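Hypothetical protein (Staphylococcus aureus subsp. aureus, PDB 1QYI) is of unknown function but probably acts as a hydrolase of the haloacid dehalogenase (HAD) superfamily, with a helical cap inserted into its Rossmann-like core. Local coordinates at residues V8-S14 with T238-Y242; K70-L74 with V142-I147; V222-L227 with L366-R370; K284-Y290 with A326-S330. All coordinates share one frame; numbering follows the deposited sequence.

Contact 1: V8-S14 with T238-Y242; sequences VDGVFLS and TGRPY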
loop_
_atom_site.group_PDB
_atom_site.type_symbol
_atom_site.label_atom_id
_atom_site.label_comp_id
_atom_site.label_asym_id
_atom_site.label_seq_id
_atom_site.Cartn_x
_atom_site.Cartn_y
_atom_site.Cartn_z
ATOM N N VAL A 8 -10.536 6.022 -1.817
ATOM C CA VAL A 8 -10.064 6.195 -0.451
ATOM C C VAL A 8 -8.712 6.886 -0.343
ATOM O O VAL A 8 -8.638 8.014 0.150
ATOM C CB VAL A 8 -10.024 4.853 0.290
ATOM C CG1 VAL A 8 -9.728 5.090 1.752
ATOM C CG2 VAL A 8 -11.368 4.136 0.137
ATOM N N ASP A 9 -7.645 6.237 -0.796
ATOM C CA ASP A 9 -6.350 6.880 -0.710
ATOM C C ASP A 9 -6.301 8.030 -1.686
ATOM O O ASP A 9 -6.783 7.920 -2.817
ATOM C CB ASP A 9 -5.198 5.909 -1.001
ATOM C CG ASP A 9 -5.012 4.871 0.098
ATOM O OD1 ASP A 9 -5.267 5.188 1.284
ATOM O OD2 ASP A 9 -4.592 3.740 -0.229
ATOM N N GLY A 10 -5.718 9.136 -1.224
ATOM C CA GLY A 10 -5.599 10.330 -2.032
ATOM C C GLY A 10 -6.820 11.216 -1.899
ATOM O O GLY A 10 -6.855 12.302 -2.475
ATOM N N VAL A 11 -7.813 10.755 -1.135
ATOM C CA VAL A 11 -9.060 11.494 -0.933
ATOM C C VAL A 11 -9.387 11.700 0.545
ATOM O O VAL A 11 -9.461 12.828 1.033
ATOM C CB VAL A 11 -10.265 10.752 -1.570
ATOM C CG1 VAL A 11 -11.558 11.473 -1.229
ATOM C CG2 VAL A 11 -10.092 10.652 -3.071
ATOM N N PHE A 12 -9.606 10.584 1.234
ATOM C CA PHE A 12 -9.949 10.573 2.652
ATOM C C PHE A 12 -8.726 10.249 3.502
ATOM O O PHE A 12 -8.500 10.861 4.550
ATOM C CB PHE A 12 -11.024 9.516 2.911
ATOM C CG PHE A 12 -12.387 9.871 2.361
ATOM C CD1 PHE A 12 -13.222 10.766 3.041
ATOM C CD2 PHE A 12 -12.856 9.279 1.187
ATOM C CE1 PHE A 12 -14.506 11.063 2.566
ATOM C CE2 PHE A 12 -14.136 9.568 0.705
ATOM C CZ PHE A 12 -14.969 10.466 1.400
ATOM N N LEU A 13 -7.944 9.272 3.051
ATOM C CA LEU A 13 -6.745 8.842 3.770
ATOM C C LEU A 13 -5.524 8.860 2.855
ATOM O O LEU A 13 -5.660 8.886 1.637
ATOM C CB LEU A 13 -6.945 7.422 4.289
ATOM C CG LEU A 13 -8.260 7.046 4.982
ATOM C CD1 LEU A 13 -8.235 5.551 5.249
ATOM C CD2 LEU A 13 -8.450 7.826 6.290
ATOM N N SER A 14 -4.332 8.853 3.435
ATOM C CA SER A 14 -3.132 8.835 2.617
ATOM C C SER A 14 -2.466 7.482 2.783
ATOM O O SER A 14 -2.921 6.667 3.582
ATOM C CB SER A 14 -2.178 9.964 3.010
ATOM O OG SER A 14 -1.929 9.972 4.401
ATOM N N THR A 238 -12.004 1.363 -4.067
ATOM C CA THR A 238 -10.589 1.542 -3.727
ATOM C C THR A 238 -9.735 0.331 -4.096
ATOM O O THR A 238 -10.257 -0.745 -4.396
ATOM C CB THR A 238 -10.398 1.807 -2.213
ATOM O OG1 THR A 238 -9.004 1.980 -1.932
ATOM C CG2 THR A 238 -10.937 0.646 -1.392
ATOM N N GLY A 239 -8.418 0.524 -4.070
ATOM C CA GLY A 239 -7.490 -0.551 -4.375
ATOM C C GLY A 239 -7.134 -1.306 -3.106
ATOM O O GLY A 239 -6.440 -2.320 -3.142
ATOM N N ARG A 240 -7.608 -0.790 -1.976
ATOM C CA ARG A 240 -7.374 -1.400 -0.675
ATOM C C ARG A 240 -8.257 -2.634 -0.491
ATOM O O ARG A 240 -9.380 -2.681 -1.002
ATOM C CB ARG A 240 -7.720 -0.413 0.443
ATOM C CG ARG A 240 -6.876 0.844 0.510
ATOM C CD ARG A 240 -7.265 1.649 1.737
ATOM N NE ARG A 240 -6.263 2.646 2.092
ATOM C CZ ARG A 240 -5.894 2.915 3.339
ATOM N NH1 ARG A 240 -6.440 2.266 4.363
ATOM N NH2 ARG A 240 -4.971 3.839 3.558
ATOM N N PRO A 241 -7.757 -3.658 0.218
ATOM C CA PRO A 241 -8.605 -4.836 0.418
ATOM C C PRO A 241 -9.733 -4.494 1.404
ATOM O O PRO A 241 -9.771 -3.394 1.979
ATOM C CB PRO A 241 -7.630 -5.888 0.959
ATOM C CG PRO A 241 -6.565 -5.065 1.633
ATOM C CD PRO A 241 -6.369 -3.935 0.634
ATOM N N TYR A 242 -10.638 -5.443 1.608
ATOM C CA TYR A 242 -11.785 -5.252 2.494
ATOM C C TYR A 242 -11.508 -4.663 3.862
ATOM O O TYR A 242 -12.083 -3.646 4.232
ATOM C CB TYR A 242 -12.530 -6.570 2.703
ATOM C CG TYR A 242 -13.720 -6.419 3.623
ATOM C CD1 TYR A 242 -14.836 -5.662 3.229
ATOM C CD2 TYR A 242 -13.742 -7.025 4.879
ATOM C CE1 TYR A 242 -15.944 -5.517 4.062
ATOM C CE2 TYR A 242 -14.842 -6.889 5.722
ATOM C CZ TYR A 242 -15.943 -6.135 5.307
ATOM O OH TYR A 242 -17.042 -6.016 6.131
#
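D9 meets the guanidinium of R240 where two loops emerge beside each other from neighbouring strands of a Rossmann-like HAD core. Segment 8-14 opens within what matches the DxDG signature of motif I, after its first aspartate, D7, and T238 stands where motif II would have its serine or threonine. R240 takes hold of the carboxylate side-on: NH2 reaches the syn lone pair of D9 OD1 at 2.7 Å, while NE reaches D9 OD2 at 3.1 Å. A weak third bond runs from NE to OD1. The grip is not coplanar, for the carboxylate and guanidinium planes stand 63° apart, and OD1 lies somewhat off the guanidinium plane. An extended chain from CG to NE carries the charge across to D9. V8 CG1 and L13 CD1 lie over one and the same guanidinium face, L13 CD1 being 3.6 Å above the plane near its rim. The carbonyl oxygen of E244 holds NH1, so the group is fixed from a second direction too.

Nearer the strands, V8 CG2 presses against T238 CB at 3.4 Å. Since T238 OG1 is anti to its own nitrogen (chi1 -180°), the hydroxyl lies beside the carbonyl carbon and can serve the chain ahead. The first loop is drawn tight from within: V8 O receives the amides of V11, F12 and L13, and G10 N bonds to L13 O. In the second loop, R240 N gives a nearly straight bond of 3.1 Å to T238 OG1, which closes an ST turn.

Contact 2: K70-L74 with V142-I147; sequences KSLGL and VGKNNI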
loop_
_atom_site.group_PDB
_atom_site.type_symbol
_atom_site.label_atom_id
_atom_site.label_comp_id
_atom_site.label_asym_id
_atom_site.label_seq_id
_atom_site.Cartn_x
_atom_site.Cartn_y
_atom_site.Cartn_z
ATOM N N LYS A 70 10.167 3.591 -6.346
ATOM C CA LYS A 70 8.959 3.941 -7.083
ATOM C C LYS A 70 9.314 4.157 -8.551
ATOM O O LYS A 70 8.715 3.556 -9.438
ATOM C CB LYS A 70 8.331 5.212 -6.502
ATOM C CG LYS A 70 8.021 5.112 -5.027
ATOM C CD LYS A 70 6.868 4.164 -4.749
ATOM C CE LYS A 70 5.540 4.913 -4.744
ATOM N NZ LYS A 70 5.471 5.886 -3.607
ATOM N N SER A 71 10.300 5.005 -8.805
ATOM C CA SER A 71 10.708 5.289 -10.176
ATOM C C SER A 71 11.192 4.050 -10.936
ATOM O O SER A 71 11.297 4.079 -12.161
ATOM C CB SER A 71 11.813 6.350 -10.195
ATOM O OG SER A 71 13.080 5.805 -9.858
ATOM N N LEU A 72 11.491 2.968 -10.217
ATOM C CA LEU A 72 11.972 1.744 -10.864
ATOM C C LEU A 72 10.873 0.701 -11.089
ATOM O O LEU A 72 11.103 -0.338 -11.716
ATOM C CB LEU A 72 13.123 1.128 -10.053
ATOM C CG LEU A 72 14.386 1.996 -9.918
ATOM C CD1 LEU A 72 15.461 1.257 -9.122
ATOM C CD2 LEU A 72 14.902 2.356 -11.300
ATOM N N GLY A 73 9.680 0.986 -10.580
ATOM C CA GLY A 73 8.565 0.069 -10.750
ATOM C C GLY A 73 8.179 -0.728 -9.514
ATOM O O GLY A 73 7.337 -1.627 -9.590
ATOM N N LEU A 74 8.785 -0.411 -8.373
ATOM C CA LEU A 74 8.472 -1.118 -7.131
ATOM C C LEU A 74 7.549 -0.295 -6.254
ATOM O O LEU A 74 8.006 0.476 -5.407
ATOM C CB LEU A 74 9.740 -1.445 -6.341
ATOM C CG LEU A 74 10.315 -2.853 -6.453
ATOM C CD1 LEU A 74 11.214 -3.088 -5.247
ATOM C CD2 LEU A 74 9.206 -3.888 -6.483
ATOM N N VAL A 142 14.710 -0.583 -14.794
ATOM C CA VAL A 142 13.346 -0.459 -14.305
ATOM C C VAL A 142 12.582 -1.767 -14.508
ATOM O O VAL A 142 12.744 -2.431 -15.533
ATOM C CB VAL A 142 12.603 0.677 -15.041
ATOM C CG1 VAL A 142 11.172 0.759 -14.556
ATOM C CG2 VAL A 142 13.320 2.001 -14.823
ATOM N N GLY A 143 11.760 -2.137 -13.527
ATOM C CA GLY A 143 10.988 -3.365 -13.634
ATOM C C GLY A 143 11.158 -4.284 -12.438
ATOM O O GLY A 143 12.264 -4.747 -12.154
ATOM N N LYS A 144 10.060 -4.557 -11.739
ATOM C CA LYS A 144 10.102 -5.411 -10.562
ATOM C C LYS A 144 10.962 -6.649 -10.786
ATOM O O LYS A 144 11.911 -6.901 -10.037
ATOM C CB LYS A 144 8.687 -5.829 -10.157
ATOM C CG LYS A 144 8.627 -6.659 -8.883
ATOM C CD LYS A 144 7.185 -6.992 -8.516
ATOM C CE LYS A 144 7.106 -8.059 -7.440
ATOM N NZ LYS A 144 5.700 -8.284 -7.034
ATOM N N ASN A 145 10.624 -7.419 -11.817
ATOM C CA ASN A 145 11.360 -8.634 -12.156
ATOM C C ASN A 145 12.869 -8.373 -12.236
ATOM O O ASN A 145 13.681 -9.149 -11.719
ATOM C CB ASN A 145 10.857 -9.195 -13.493
ATOM C CG ASN A 145 10.903 -8.172 -14.621
ATOM O OD1 ASN A 145 10.766 -8.524 -15.798
ATOM N ND2 ASN A 145 11.088 -6.906 -14.273
ATOM N N ASN A 146 13.228 -7.261 -12.880
ATOM C CA ASN A 146 14.621 -6.840 -13.060
ATOM C C ASN A 146 15.270 -6.467 -11.733
ATOM O O ASN A 146 16.451 -6.732 -11.514
ATOM C CB ASN A 146 14.682 -5.631 -14.007
ATOM C CG ASN A 146 13.982 -5.886 -15.325
ATOM O OD1 ASN A 146 14.360 -6.791 -16.068
ATOM N ND2 ASN A 146 12.954 -5.090 -15.624
ATOM N N ILE A 147 14.497 -5.834 -10.856
ATOM C CA ILE A 147 15.005 -5.431 -9.550
ATOM C C ILE A 147 15.368 -6.668 -8.738
ATOM O O ILE A 147 16.403 -6.699 -8.076
ATOM C CB ILE A 147 13.956 -4.614 -8.770
ATOM C CG1 ILE A 147 13.666 -3.304 -9.513
ATOM C CG2 ILE A 147 14.448 -4.352 -7.345
ATOM C CD1 ILE A 147 12.498 -2.526 -8.967
HETATM O O HOH W 1 7.831 -3.124 -12.116
#
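I147 CD1 is the bump of this contact, pushed into a hollow walled by L72 and L74 where helix 64-71 ends and helix 144-158 begins. Its closest neighbour is L74 CG at 3.3 Å, a snug fit, with L72 CB at 3.9 Å on the wall formed by that residue. Because CG1 of I147 is anti to the carbonyl carbon (chi1 -64°) and the chain continues extended, the terminal methyl leads into the hollow, while CG2 stays back near L74 CD1. One branch of L74, CD2, lies across the aliphatic stem of K144 and touches CG at 3.7 Å. V142 closes the other end by splitting its methyls: CG2 faces L72 CD2, and CG1 sits tightly against L72 O at 3.0 Å.

Backbone shape makes this closeness possible. G73, with positive phi, ends its helix in a Schellman motif, and G143 occupies the N-cap of the next. The last turn of one helix thus abuts the first turn of the other, inside the all-helical insertion that is consistent with a C1-type HAD cap. K144 NZ leads off to a salt bridge with D79 of helix 77-93, the helix whose I83 also packs on I147.

L72 O takes a bond of 2.6 Å from G143 N, and a water receives K144 N while donating to G73 O. Carbonyls just past the end of helix 64-71 therefore receive amides at the start of helix 144-158, one directly and one through water, giving the apolar fit a polar seam.

Contact 3: V222-L227 with L366-R370; sequences VLLNDL and LGELR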
loop_
_atom_site.group_PDB
_atom_site.type_symbol
_atom_site.label_atom_id
_atom_site.label_comp_id
_atom_site.label_asym_id
_atom_site.label_seq_id
_atom_site.Cartn_x
_atom_site.Cartn_y
_atom_site.Cartn_z
ATOM N N VAL A 222 -19.749 16.283 7.964
ATOM C CA VAL A 222 -20.796 17.266 7.670
ATOM C C VAL A 222 -21.013 17.341 6.163
ATOM O O VAL A 222 -22.133 17.529 5.693
ATOM C CB VAL A 222 -20.415 18.681 8.176
ATOM C CG1 VAL A 222 -21.495 19.682 7.774
ATOM C CG2 VAL A 222 -20.244 18.677 9.688
ATOM N N LEU A 223 -19.923 17.204 5.413
ATOM C CA LEU A 223 -19.970 17.235 3.958
ATOM C C LEU A 223 -20.721 16.023 3.436
ATOM O O LEU A 223 -21.572 16.141 2.559
ATOM C CB LEU A 223 -18.549 17.254 3.382
ATOM C CG LEU A 223 -18.327 16.816 1.925
ATOM C CD1 LEU A 223 -19.051 17.758 0.962
ATOM C CD2 LEU A 223 -16.830 16.779 1.639
ATOM N N LEU A 224 -20.405 14.852 3.977
ATOM C CA LEU A 224 -21.070 13.619 3.553
ATOM C C LEU A 224 -22.548 13.664 3.912
ATOM O O LEU A 224 -23.402 13.255 3.127
ATOM C CB LEU A 224 -20.412 12.405 4.217
ATOM C CG LEU A 224 -18.954 12.165 3.823
ATOM C CD1 LEU A 224 -18.408 10.968 4.583
ATOM C CD2 LEU A 224 -18.866 11.947 2.319
ATOM N N ASN A 225 -22.833 14.163 5.111
ATOM C CA ASN A 225 -24.194 14.287 5.608
ATOM C C ASN A 225 -25.028 15.189 4.696
ATOM O O ASN A 225 -26.134 14.827 4.310
ATOM C CB ASN A 225 -24.166 14.846 7.034
ATOM C CG ASN A 225 -25.498 14.712 7.742
ATOM O OD1 ASN A 225 -26.085 13.625 7.796
ATOM N ND2 ASN A 225 -25.978 15.812 8.305
ATOM N N ASP A 226 -24.502 16.361 4.350
ATOM C CA ASP A 226 -25.235 17.268 3.474
ATOM C C ASP A 226 -25.361 16.651 2.089
ATOM O O ASP A 226 -26.378 16.823 1.423
ATOM C CB ASP A 226 -24.537 18.626 3.359
ATOM C CG ASP A 226 -24.319 19.290 4.702
ATOM O OD1 ASP A 226 -25.123 19.062 5.637
ATOM O OD2 ASP A 226 -23.345 20.065 4.814
ATOM N N LEU A 227 -24.324 15.940 1.652
ATOM C CA LEU A 227 -24.338 15.292 0.343
ATOM C C LEU A 227 -25.558 14.386 0.265
ATOM O O LEU A 227 -26.254 14.348 -0.754
ATOM C CB LEU A 227 -23.065 14.470 0.146
ATOM C CG LEU A 227 -22.000 14.935 -0.855
ATOM C CD1 LEU A 227 -21.869 16.444 -0.871
ATOM C CD2 LEU A 227 -20.677 14.272 -0.480
ATOM N N LEU A 366 -11.032 17.356 -0.721
ATOM C CA LEU A 366 -12.417 16.948 -0.522
ATOM C C LEU A 366 -13.354 18.071 -0.079
ATOM O O LEU A 366 -14.547 18.035 -0.370
ATOM C CB LEU A 366 -12.490 15.812 0.499
ATOM C CG LEU A 366 -13.852 15.124 0.621
ATOM C CD1 LEU A 366 -14.197 14.462 -0.703
ATOM C CD2 LEU A 366 -13.828 14.095 1.747
ATOM N N GLY A 367 -12.821 19.063 0.625
ATOM C CA GLY A 367 -13.653 20.155 1.101
ATOM C C GLY A 367 -14.232 21.026 0.001
ATOM O O GLY A 367 -15.417 21.383 0.022
ATOM N N GLU A 368 -13.387 21.362 -0.965
ATOM C CA GLU A 368 -13.771 22.199 -2.088
ATOM C C GLU A 368 -14.733 21.501 -3.039
ATOM O O GLU A 368 -14.975 21.977 -4.150
ATOM C CB GLU A 368 -12.518 22.647 -2.850
ATOM C CG GLU A 368 -11.747 23.763 -2.157
ATOM C CD GLU A 368 -10.476 24.157 -2.896
ATOM O OE1 GLU A 368 -10.445 24.022 -4.142
ATOM O OE2 GLU A 368 -9.517 24.625 -2.232
ATOM N N LEU A 369 -15.289 20.380 -2.598
ATOM C CA LEU A 369 -16.221 19.615 -3.427
ATOM C C LEU A 369 -17.571 20.313 -3.588
ATOM O O LEU A 369 -18.263 20.112 -4.589
ATOM C CB LEU A 369 -16.433 18.218 -2.835
ATOM C CG LEU A 369 -17.440 17.311 -3.546
ATOM C CD1 LEU A 369 -16.969 17.025 -4.966
ATOM C CD2 LEU A 369 -17.595 16.012 -2.774
ATOM N N ARG A 370 -17.951 21.126 -2.607
ATOM C CA ARG A 370 -19.218 21.839 -2.686
ATOM C C ARG A 370 -19.221 22.817 -3.861
ATOM O O ARG A 370 -20.239 22.995 -4.532
ATOM C CB ARG A 370 -19.487 22.616 -1.399
ATOM C CG ARG A 370 -20.061 21.808 -0.261
ATOM C CD ARG A 370 -20.522 22.754 0.831
ATOM N NE ARG A 370 -21.115 22.068 1.967
ATOM C CZ ARG A 370 -20.441 21.281 2.796
ATOM N NH1 ARG A 370 -19.143 21.079 2.615
ATOM N NH2 ARG A 370 -21.067 20.698 3.814
#
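The guanidinium of R370 has L223 CD1 over one face and D226 OD2 at its edge, in its plane. V222 O approaches the group obliquely, at 3.8 Å from NH2. These groups join helix 217-229 to the start of the C-terminal helix 369-373 on the Rossmann-like HAD core, where L227 and L369 both rest on F6 of strand 3-6. A single nitrogen makes the salt bridge: R370 NH2 donates an N-H to D226 OD2 at 2.6 Å. The oxygen uses its anti lone pair, facing away from the other carboxylate oxygen, and the two flat groups are turned 71° against each other. The contact is thus single-pronged, one nitrogen to one oxygen. It is also bent, with 136° at the hydrogen. The arginine extends from CG to NE and only then turns (chi4 67°), which swings NH2 round to the aspartate and lays NH1 beside L223 CD1 at 3.7 Å.

Inward of this more exposed charged pair, leucines fill the interior. L223 puts its two methyls to different uses. CD1 serves the arginine and, more loosely, L369 CD2, whereas CD2 turns to L366, meeting CG at 3.6 Å. L227 CD2 comes up on L369 CD2 at 4.2 Å from the next turn of the helix. L366 packs onward against V11 and F12, and thereby links this corner to loop 8-14. L223 CD2 also touches the backbone of the second segment, lying 3.3 Å from L366 O.

Contact 4: K284-Y290 with A326-S330; sequences KPNPFSY and ADLLS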
loop_
_atom_site.group_PDB
_atom_site.type_symbol
_atom_site.label_atom_id
_atom_site.label_comp_id
_atom_site.label_asym_id
_atom_site.label_seq_id
_atom_site.Cartn_x
_atom_site.Cartn_y
_atom_site.Cartn_z
ATOM N N LYS A 284 -7.941 -1.397 -10.843
ATOM C CA LYS A 284 -8.477 -0.035 -10.879
ATOM C C LYS A 284 -8.605 0.657 -12.236
ATOM O O LYS A 284 -9.482 1.522 -12.402
ATOM C CB LYS A 284 -7.701 0.895 -9.936
ATOM C CG LYS A 284 -8.600 1.918 -9.212
ATOM C CD LYS A 284 -9.330 1.269 -8.029
ATOM C CE LYS A 284 -10.621 1.981 -7.638
ATOM N NZ LYS A 284 -10.450 3.358 -7.132
ATOM N N PRO A 285 -7.730 0.339 -13.212
ATOM C CA PRO A 285 -7.936 1.045 -14.483
ATOM C C PRO A 285 -9.297 0.603 -15.033
ATOM O O PRO A 285 -10.037 1.395 -15.616
ATOM C CB PRO A 285 -6.770 0.566 -15.341
ATOM C CG PRO A 285 -5.711 0.234 -14.340
ATOM C CD PRO A 285 -6.478 -0.439 -13.228
ATOM N N ASN A 286 -9.621 -0.673 -14.827
ATOM C CA ASN A 286 -10.888 -1.239 -15.276
ATOM C C ASN A 286 -11.990 -0.726 -14.339
ATOM O O ASN A 286 -11.900 -0.870 -13.123
ATOM C CB ASN A 286 -10.826 -2.777 -15.245
ATOM C CG ASN A 286 -12.099 -3.433 -15.786
ATOM O OD1 ASN A 286 -13.191 -3.223 -15.254
ATOM N ND2 ASN A 286 -11.959 -4.235 -16.840
ATOM N N PRO A 287 -13.052 -0.129 -14.903
ATOM C CA PRO A 287 -14.189 0.424 -14.157
ATOM C C PRO A 287 -15.038 -0.574 -13.359
ATOM O O PRO A 287 -16.031 -0.185 -12.749
ATOM C CB PRO A 287 -15.000 1.124 -15.243
ATOM C CG PRO A 287 -14.775 0.240 -16.427
ATOM C CD PRO A 287 -13.295 -0.046 -16.354
ATOM N N PHE A 288 -14.639 -1.842 -13.344
ATOM C CA PHE A 288 -15.382 -2.868 -12.622
ATOM C C PHE A 288 -15.785 -2.517 -11.201
ATOM O O PHE A 288 -16.956 -2.646 -10.833
ATOM C CB PHE A 288 -14.598 -4.172 -12.557
ATOM C CG PHE A 288 -15.175 -5.152 -11.585
ATOM C CD1 PHE A 288 -16.374 -5.797 -11.868
ATOM C CD2 PHE A 288 -14.552 -5.399 -10.367
ATOM C CE1 PHE A 288 -16.949 -6.683 -10.957
ATOM C CE2 PHE A 288 -15.122 -6.283 -9.446
ATOM C CZ PHE A 288 -16.327 -6.925 -9.744
ATOM N N SER A 289 -14.810 -2.108 -10.395
ATOM C CA SER A 289 -15.078 -1.767 -9.002
ATOM C C SER A 289 -15.998 -0.560 -8.889
ATOM O O SER A 289 -16.848 -0.508 -8.005
ATOM C CB SER A 289 -13.774 -1.501 -8.252
ATOM O OG SER A 289 -13.082 -0.401 -8.825
ATOM N N TYR A 290 -15.848 0.402 -9.793
ATOM C CA TYR A 290 -16.711 1.564 -9.753
ATOM C C TYR A 290 -18.121 1.148 -10.135
ATOM O O TYR A 290 -19.099 1.670 -9.602
ATOM C CB TYR A 290 -16.198 2.666 -10.689
ATOM C CG TYR A 290 -15.337 3.690 -9.980
ATOM C CD1 TYR A 290 -15.824 4.384 -8.872
ATOM C CD2 TYR A 290 -14.015 3.920 -10.378
ATOM C CE1 TYR A 290 -15.020 5.278 -8.167
ATOM C CE2 TYR A 290 -13.196 4.813 -9.681
ATOM C CZ TYR A 290 -13.705 5.491 -8.570
ATOM O OH TYR A 290 -12.904 6.363 -7.858
ATOM N N ALA A 326 -5.987 6.735 -13.124
ATOM C CA ALA A 326 -6.680 5.485 -13.422
ATOM C C ALA A 326 -8.179 5.602 -13.129
ATOM O O ALA A 326 -8.982 4.889 -13.724
ATOM C CB ALA A 326 -6.076 4.338 -12.620
ATOM N N ASP A 327 -8.557 6.492 -12.214
ATOM C CA ASP A 327 -9.966 6.684 -11.882
ATOM C C ASP A 327 -10.623 7.616 -12.887
ATOM O O ASP A 327 -11.832 7.544 -13.137
ATOM C CB ASP A 327 -10.122 7.257 -10.471
ATOM C CG ASP A 327 -9.889 6.214 -9.402
ATOM O OD1 ASP A 327 -10.366 5.082 -9.588
ATOM O OD2 ASP A 327 -9.246 6.508 -8.374
ATOM N N LEU A 328 -9.816 8.502 -13.459
ATOM C CA LEU A 328 -10.300 9.452 -14.448
ATOM C C LEU A 328 -10.748 8.704 -15.710
ATOM O O LEU A 328 -11.825 8.967 -16.242
ATOM C CB LEU A 328 -9.192 10.467 -14.762
ATOM C CG LEU A 328 -9.472 11.494 -15.861
ATOM C CD1 LEU A 328 -8.778 12.810 -15.547
ATOM C CD2 LEU A 328 -8.992 10.917 -17.183
ATOM N N LEU A 329 -9.922 7.767 -16.170
ATOM C CA LEU A 329 -10.227 6.965 -17.350
ATOM C C LEU A 329 -11.430 6.052 -17.088
ATOM O O LEU A 329 -12.218 5.784 -17.996
ATOM C CB LEU A 329 -8.994 6.146 -17.752
ATOM C CG LEU A 329 -7.976 6.697 -18.775
ATOM C CD1 LEU A 329 -7.786 8.197 -18.649
ATOM C CD2 LEU A 329 -6.654 5.968 -18.574
ATOM N N SER A 330 -11.579 5.579 -15.850
ATOM C CA SER A 330 -12.717 4.727 -15.493
ATOM C C SER A 330 -14.012 5.532 -15.575
ATOM O O SER A 330 -15.070 4.982 -15.859
ATOM C CB SER A 330 -12.574 4.174 -14.068
ATOM O OG SER A 330 -11.559 3.187 -13.972
#
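Y290 turns the edge of its ring to D327, whose CG lies in the ring plane, and the carboxylate stands 79° to that ring. The two side chains cross at about a right angle, but the model places D327 OD1 too close to the ring edge, so the detail of this approach is doubtful. K284 comes to the same carboxylate from another direction, along a chain bent at chi2 and chi4, and NZ forms a salt bridge with D327 OD1 at 3.0 Å, a length that shares the doubt over that oxygen. The same NZ also bonds to A237 O and has a long, weak ion pair with D7.

At the other end S330 points its side chain at the loop. With OG anti to the carbonyl carbon (chi1 -72°), the hydroxyl sits 2.9 Å from P285 O and 3.1 Å from A326 O in its own helix. Which of them takes its proton is not settled. P287 CB packs on S330 CB at 4.1 Å, just before helix 288-295. N286 OD1 caps that helix by accepting F288 N in its carbonyl plane at 2.8 Å.

K284 fits the motif III lysine of HAD enzymes, and D327 the last aspartate of the motif IV GDxxxD pattern. Their pairing, close to D7 of motif I, is consistent with a basic group held among acidic ones, as in the phosphate- and metal-binding centre of HAD relatives.

In the fold
Contacts 1 and 4 bring together the motifs expected to form a HAD active site: their centres lie about 14 Å apart, and K284 NZ comes within 3.9 Å of T238 CA. Contact 3 joins the same core from another flank, its centre about 17 Å from that of contact 1, through F12 CE1 packing on L366 CD2. Contacts 3 and 4 do not touch, with nearest atoms about 11 Å apart. Contact 2 belongs to the helical insertion and lies about 23 Å, centre to centre, from both contact 1 and contact 4. It sits across the chain's centre from contact 3, about 38 Å away between centres.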